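Local coordinates for protein orotidine 5'-phosphate decarboxylase (Streptomyces avermitilis, PDB 3V75) that probably catalyses the decarboxylation of orotidine 5'-phosphate to UMP, the last step of de novo UMP biosynthesis, at residues 67-78 against 273-284. Residues are numbered along the deposited sequence; the frame is centred on the assembly and turned at random.
Sequences FSRTVVEALGEH and VLRHGPDVRALR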
loop_
_atom_site.group_PDB
_atom_site.type_symbol
_atom_site.label_atom_id
_atom_site.label_comp_id
_atom_site.label_asym_id
_atom_site.label_seq_id
_atom_site.Cartn_x
_atom_site.Cartn_y
_atom_site.Cartn_z
ATOM N N PHE A 67 -2.955 -16.923 17.091
ATOM C CA PHE A 67 -4.200 -16.681 16.351
ATOM C C PHE A 67 -4.064 -17.246 14.929
ATOM O O PHE A 67 -4.918 -18.006 14.442
ATOM C CB PHE A 67 -4.442 -15.175 16.288
ATOM C CG PHE A 67 -5.663 -14.763 15.521
ATOM C CD1 PHE A 67 -5.623 -14.603 14.138
ATOM C CD2 PHE A 67 -6.859 -14.481 16.183
ATOM C CE1 PHE A 67 -6.742 -14.199 13.430
ATOM C CE2 PHE A 67 -8.001 -14.050 15.471
ATOM C CZ PHE A 67 -7.939 -13.923 14.089
ATOM N N SER A 68 -3.011 -16.821 14.240
ATOM C CA SER A 68 -2.818 -17.190 12.842
ATOM C C SER A 68 -2.665 -18.708 12.674
ATOM O O SER A 68 -3.265 -19.327 11.769
ATOM C CB SER A 68 -1.593 -16.430 12.311
ATOM O OG SER A 68 -1.864 -15.038 12.348
ATOM N N ARG A 69 -1.897 -19.312 13.561
ATOM C CA ARG A 69 -1.699 -20.740 13.509
ATOM C C ARG A 69 -3.020 -21.487 13.698
ATOM O O ARG A 69 -3.293 -22.467 12.996
ATOM C CB ARG A 69 -0.686 -21.144 14.589
ATOM C CG ARG A 69 -0.485 -22.616 14.658
ATOM C CD ARG A 69 0.633 -22.953 15.645
ATOM N NE ARG A 69 0.608 -24.395 15.845
ATOM C CZ ARG A 69 1.532 -25.060 16.520
ATOM N NH1 ARG A 69 2.556 -24.379 17.047
ATOM N NH2 ARG A 69 1.418 -26.389 16.652
ATOM N N THR A 70 -3.832 -21.042 14.648
ATOM C CA THR A 70 -5.092 -21.721 14.926
ATOM C C THR A 70 -6.044 -21.585 13.746
ATOM O O THR A 70 -6.748 -22.551 13.397
ATOM C CB THR A 70 -5.741 -21.134 16.194
ATOM O OG1 THR A 70 -4.950 -21.533 17.309
ATOM C CG2 THR A 70 -7.191 -21.617 16.355
ATOM N N VAL A 71 -6.082 -20.399 13.130
ATOM C CA VAL A 71 -6.974 -20.203 11.989
ATOM C C VAL A 71 -6.638 -21.175 10.884
ATOM O O VAL A 71 -7.532 -21.835 10.351
ATOM C CB VAL A 71 -6.986 -18.749 11.456
ATOM C CG1 VAL A 71 -7.808 -18.664 10.149
ATOM C CG2 VAL A 71 -7.558 -17.802 12.536
ATOM N N VAL A 72 -5.350 -21.311 10.547
ATOM C CA VAL A 72 -5.004 -22.228 9.464
ATOM C C VAL A 72 -5.162 -23.690 9.853
ATOM O O VAL A 72 -5.590 -24.512 9.034
ATOM C CB VAL A 72 -3.589 -21.939 8.934
ATOM C CG1 VAL A 72 -3.235 -22.934 7.845
ATOM C CG2 VAL A 72 -3.531 -20.485 8.415
ATOM N N GLU A 73 -4.841 -24.035 11.097
ATOM C CA GLU A 73 -5.050 -25.423 11.527
ATOM C C GLU A 73 -6.523 -25.806 11.470
ATOM O O GLU A 73 -6.870 -26.899 11.021
ATOM C CB GLU A 73 -4.520 -25.663 12.944
ATOM C CG GLU A 73 -3.002 -25.643 12.943
ATOM C CD GLU A 73 -2.381 -25.741 14.316
ATOM O OE1 GLU A 73 -3.088 -25.530 15.352
ATOM O OE2 GLU A 73 -1.137 -26.012 14.387
ATOM N N ALA A 74 -7.385 -24.901 11.940
ATOM C CA ALA A 74 -8.817 -25.191 11.989
ATOM C C ALA A 74 -9.431 -25.234 10.614
ATOM O O ALA A 74 -10.277 -26.087 10.330
ATOM C CB ALA A 74 -9.548 -24.120 12.821
ATOM N N LEU A 75 -9.036 -24.298 9.763
ATOM C CA LEU A 75 -9.755 -24.051 8.515
ATOM C C LEU A 75 -9.004 -24.339 7.211
ATOM O O LEU A 75 -9.633 -24.375 6.159
ATOM C CB LEU A 75 -10.223 -22.579 8.486
ATOM C CG LEU A 75 -11.232 -22.212 9.595
ATOM C CD1 LEU A 75 -11.550 -20.718 9.466
ATOM C CD2 LEU A 75 -12.488 -23.065 9.514
ATOM N N GLY A 76 -7.682 -24.561 7.290
ATOM C CA GLY A 76 -6.857 -24.585 6.078
ATOM C C GLY A 76 -7.275 -25.654 5.089
ATOM O O GLY A 76 -7.176 -25.434 3.884
ATOM N N GLU A 77 -7.756 -26.792 5.579
ATOM C CA GLU A 77 -8.198 -27.861 4.687
ATOM C C GLU A 77 -9.638 -27.716 4.227
ATOM O O GLU A 77 -10.101 -28.506 3.386
ATOM C CB GLU A 77 -7.992 -29.225 5.337
ATOM C CG GLU A 77 -6.491 -29.500 5.563
ATOM C CD GLU A 77 -6.192 -30.942 6.024
ATOM O OE1 GLU A 77 -7.136 -31.789 6.074
ATOM O OE2 GLU A 77 -5.010 -31.210 6.349
ATOM N N HIS A 78 -10.347 -26.719 4.766
ATOM C CA HIS A 78 -11.801 -26.661 4.619
ATOM C C HIS A 78 -12.307 -25.491 3.862
ATOM O O HIS A 78 -13.392 -25.547 3.293
ATOM C CB HIS A 78 -12.461 -26.756 5.998
ATOM C CG HIS A 78 -11.965 -27.947 6.751
ATOM N ND1 HIS A 78 -12.206 -29.241 6.320
ATOM C CD2 HIS A 78 -11.148 -28.052 7.825
ATOM C CE1 HIS A 78 -11.578 -30.094 7.118
ATOM N NE2 HIS A 78 -10.927 -29.402 8.039
ATOM N N VAL A 273 -16.931 -15.538 11.071
ATOM C CA VAL A 273 -16.229 -16.791 11.356
ATOM C C VAL A 273 -15.251 -16.643 12.528
ATOM O O VAL A 273 -15.272 -17.438 13.481
ATOM C CB VAL A 273 -15.472 -17.327 10.097
ATOM C CG1 VAL A 273 -14.537 -18.467 10.454
ATOM C CG2 VAL A 273 -16.494 -17.785 9.035
ATOM N N LEU A 274 -14.408 -15.626 12.465
ATOM C CA LEU A 274 -13.324 -15.480 13.420
ATOM C C LEU A 274 -13.754 -15.285 14.862
ATOM O O LEU A 274 -12.996 -15.658 15.778
ATOM C CB LEU A 274 -12.380 -14.331 13.007
ATOM C CG LEU A 274 -11.703 -14.538 11.630
ATOM C CD1 LEU A 274 -10.941 -13.261 11.219
ATOM C CD2 LEU A 274 -10.739 -15.772 11.598
ATOM N N ARG A 275 -14.927 -14.690 15.094
ATOM C CA ARG A 275 -15.329 -14.488 16.495
ATOM C C ARG A 275 -15.528 -15.808 17.227
ATOM O O ARG A 275 -15.583 -15.817 18.465
ATOM C CB ARG A 275 -16.621 -13.683 16.608
ATOM C CG ARG A 275 -17.878 -14.395 16.131
ATOM C CD ARG A 275 -19.067 -13.467 16.350
ATOM N NE ARG A 275 -20.340 -14.051 15.946
ATOM C CZ ARG A 275 -21.083 -14.843 16.712
ATOM N NH1 ARG A 275 -20.649 -15.188 17.915
ATOM N NH2 ARG A 275 -22.244 -15.312 16.251
ATOM N N HIS A 276 -15.657 -16.911 16.487
ATOM C CA HIS A 276 -15.861 -18.225 17.106
ATOM C C HIS A 276 -14.588 -18.889 17.594
ATOM O O HIS A 276 -14.655 -19.875 18.327
ATOM C CB HIS A 276 -16.608 -19.141 16.156
ATOM C CG HIS A 276 -17.983 -18.648 15.869
ATOM N ND1 HIS A 276 -19.005 -18.775 16.778
ATOM C CD2 HIS A 276 -18.489 -17.974 14.805
ATOM C CE1 HIS A 276 -20.102 -18.225 16.275
ATOM N NE2 HIS A 276 -19.817 -17.731 15.080
ATOM N N GLY A 277 -13.424 -18.373 17.213
ATOM C CA GLY A 277 -12.186 -18.868 17.777
ATOM C C GLY A 277 -12.094 -18.473 19.244
ATOM O O GLY A 277 -12.819 -17.587 19.728
ATOM N N PRO A 278 -11.193 -19.120 19.971
ATOM C CA PRO A 278 -10.204 -20.077 19.433
ATOM C C PRO A 278 -10.682 -21.529 19.259
ATOM O O PRO A 278 -9.895 -22.424 18.929
ATOM C CB PRO A 278 -9.061 -19.996 20.446
ATOM C CG PRO A 278 -9.680 -19.528 21.695
ATOM C CD PRO A 278 -10.943 -18.764 21.375
ATOM N N ASP A 279 -11.967 -21.790 19.515
ATOM C CA ASP A 279 -12.523 -23.148 19.437
ATOM C C ASP A 279 -12.516 -23.639 17.987
ATOM O O ASP A 279 -13.209 -23.069 17.123
ATOM C CB ASP A 279 -13.953 -23.083 19.998
ATOM C CG ASP A 279 -14.658 -24.389 20.011
ATOM O OD1 ASP A 279 -14.475 -25.273 19.136
ATOM O OD2 ASP A 279 -15.450 -24.579 20.970
ATOM N N VAL A 280 -11.730 -24.677 17.710
ATOM C CA VAL A 280 -11.537 -25.099 16.326
ATOM C C VAL A 280 -12.803 -25.707 15.739
ATOM O O VAL A 280 -13.063 -25.538 14.534
ATOM C CB VAL A 280 -10.320 -26.046 16.163
ATOM C CG1 VAL A 280 -9.039 -25.307 16.574
ATOM C CG2 VAL A 280 -10.539 -27.355 16.976
ATOM N N ARG A 281 -13.618 -26.393 16.545
ATOM C CA ARG A 281 -14.866 -26.919 16.000
ATOM C C ARG A 281 -15.827 -25.764 15.717
ATOM O O ARG A 281 -16.564 -25.815 14.731
ATOM C CB ARG A 281 -15.552 -27.907 16.951
ATOM C CG ARG A 281 -14.797 -29.203 17.153
ATOM C CD ARG A 281 -15.497 -30.078 18.193
ATOM N NE ARG A 281 -14.707 -31.291 18.488
ATOM C CZ ARG A 281 -14.888 -32.066 19.557
ATOM N NH1 ARG A 281 -15.815 -31.760 20.453
ATOM N NH2 ARG A 281 -14.100 -33.141 19.745
ATOM N N ALA A 282 -15.829 -24.751 16.575
ATOM C CA ALA A 282 -16.720 -23.603 16.359
ATOM C C ALA A 282 -16.312 -22.839 15.090
ATOM O O ALA A 282 -17.180 -22.392 14.322
ATOM C CB ALA A 282 -16.710 -22.677 17.559
ATOM N N LEU A 283 -14.999 -22.696 14.854
ATOM C CA LEU A 283 -14.509 -22.025 13.633
ATOM C C LEU A 283 -14.942 -22.793 12.396
ATOM O O LEU A 283 -15.480 -22.208 11.451
ATOM C CB LEU A 283 -12.969 -21.938 13.660
ATOM C CG LEU A 283 -12.444 -20.833 14.571
ATOM C CD1 LEU A 283 -10.948 -21.083 14.891
ATOM C CD2 LEU A 283 -12.668 -19.450 13.929
ATOM N N ARG A 284 -14.720 -24.102 12.399
ATOM C CA ARG A 284 -15.115 -24.965 11.294
ATOM C C ARG A 284 -16.625 -24.899 11.022
ATOM O O ARG A 284 -17.083 -24.826 9.874
ATOM C CB ARG A 284 -14.701 -26.407 11.601
ATOM C CG ARG A 284 -15.210 -27.400 10.592
ATOM C CD ARG A 284 -14.594 -27.235 9.226
ATOM N NE ARG A 284 -15.177 -28.209 8.296
ATOM C CZ ARG A 284 -14.822 -29.490 8.247
ATOM N NH1 ARG A 284 -13.901 -29.961 9.078
ATOM N NH2 ARG A 284 -15.422 -30.335 7.402
#
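In this TIM barrel helix 61-75, after the first strand, packs on helices 271-274 and 280-299, after the eighth, and on the turn between them. The axes of segments 67-75 and 280-284 come within 9.0 Å and cross at -62°. The backbones come nearest at A74 and V280 (CA to CA 5.1 Å), where A74 CB lies 3.9 Å from V280 CB and also touches L283 CD1. One turn earlier T70 turns CG2 to P278 O, V280 and L283, while its OG1 is hydrogen-bonded to R66 NH2. L75 divides its branches, CD1 meeting V273 CG1 tip to tip at 3.9 Å and CD2 resting 3.7 Å from R284 CA. Deeper in, L274 CD2 reaches V71 CG2 (3.9 Å) and, obliquely, the F67 ring. Near the end of 67-78 the R284 guanidinium, in the conformer modelled here, lies flat on the H78 ring, centres 3.5 Å apart and planes at 12°; a bend at chi2 (67°) helps fold the arginine over the ring, whose opposite face carries E77 CB. R284 NE also forms a salt bridge with D288, probably helping to hold this orientation. An alanine in place of H78 would probably leave the guanidinium without its stacking surface and freer to turn. D279 OD1 N-caps helix 280-299 through A282 N. Such apolar packing between helices after the first and eighth strands is characteristic of the closed (beta/alpha)8 barrel.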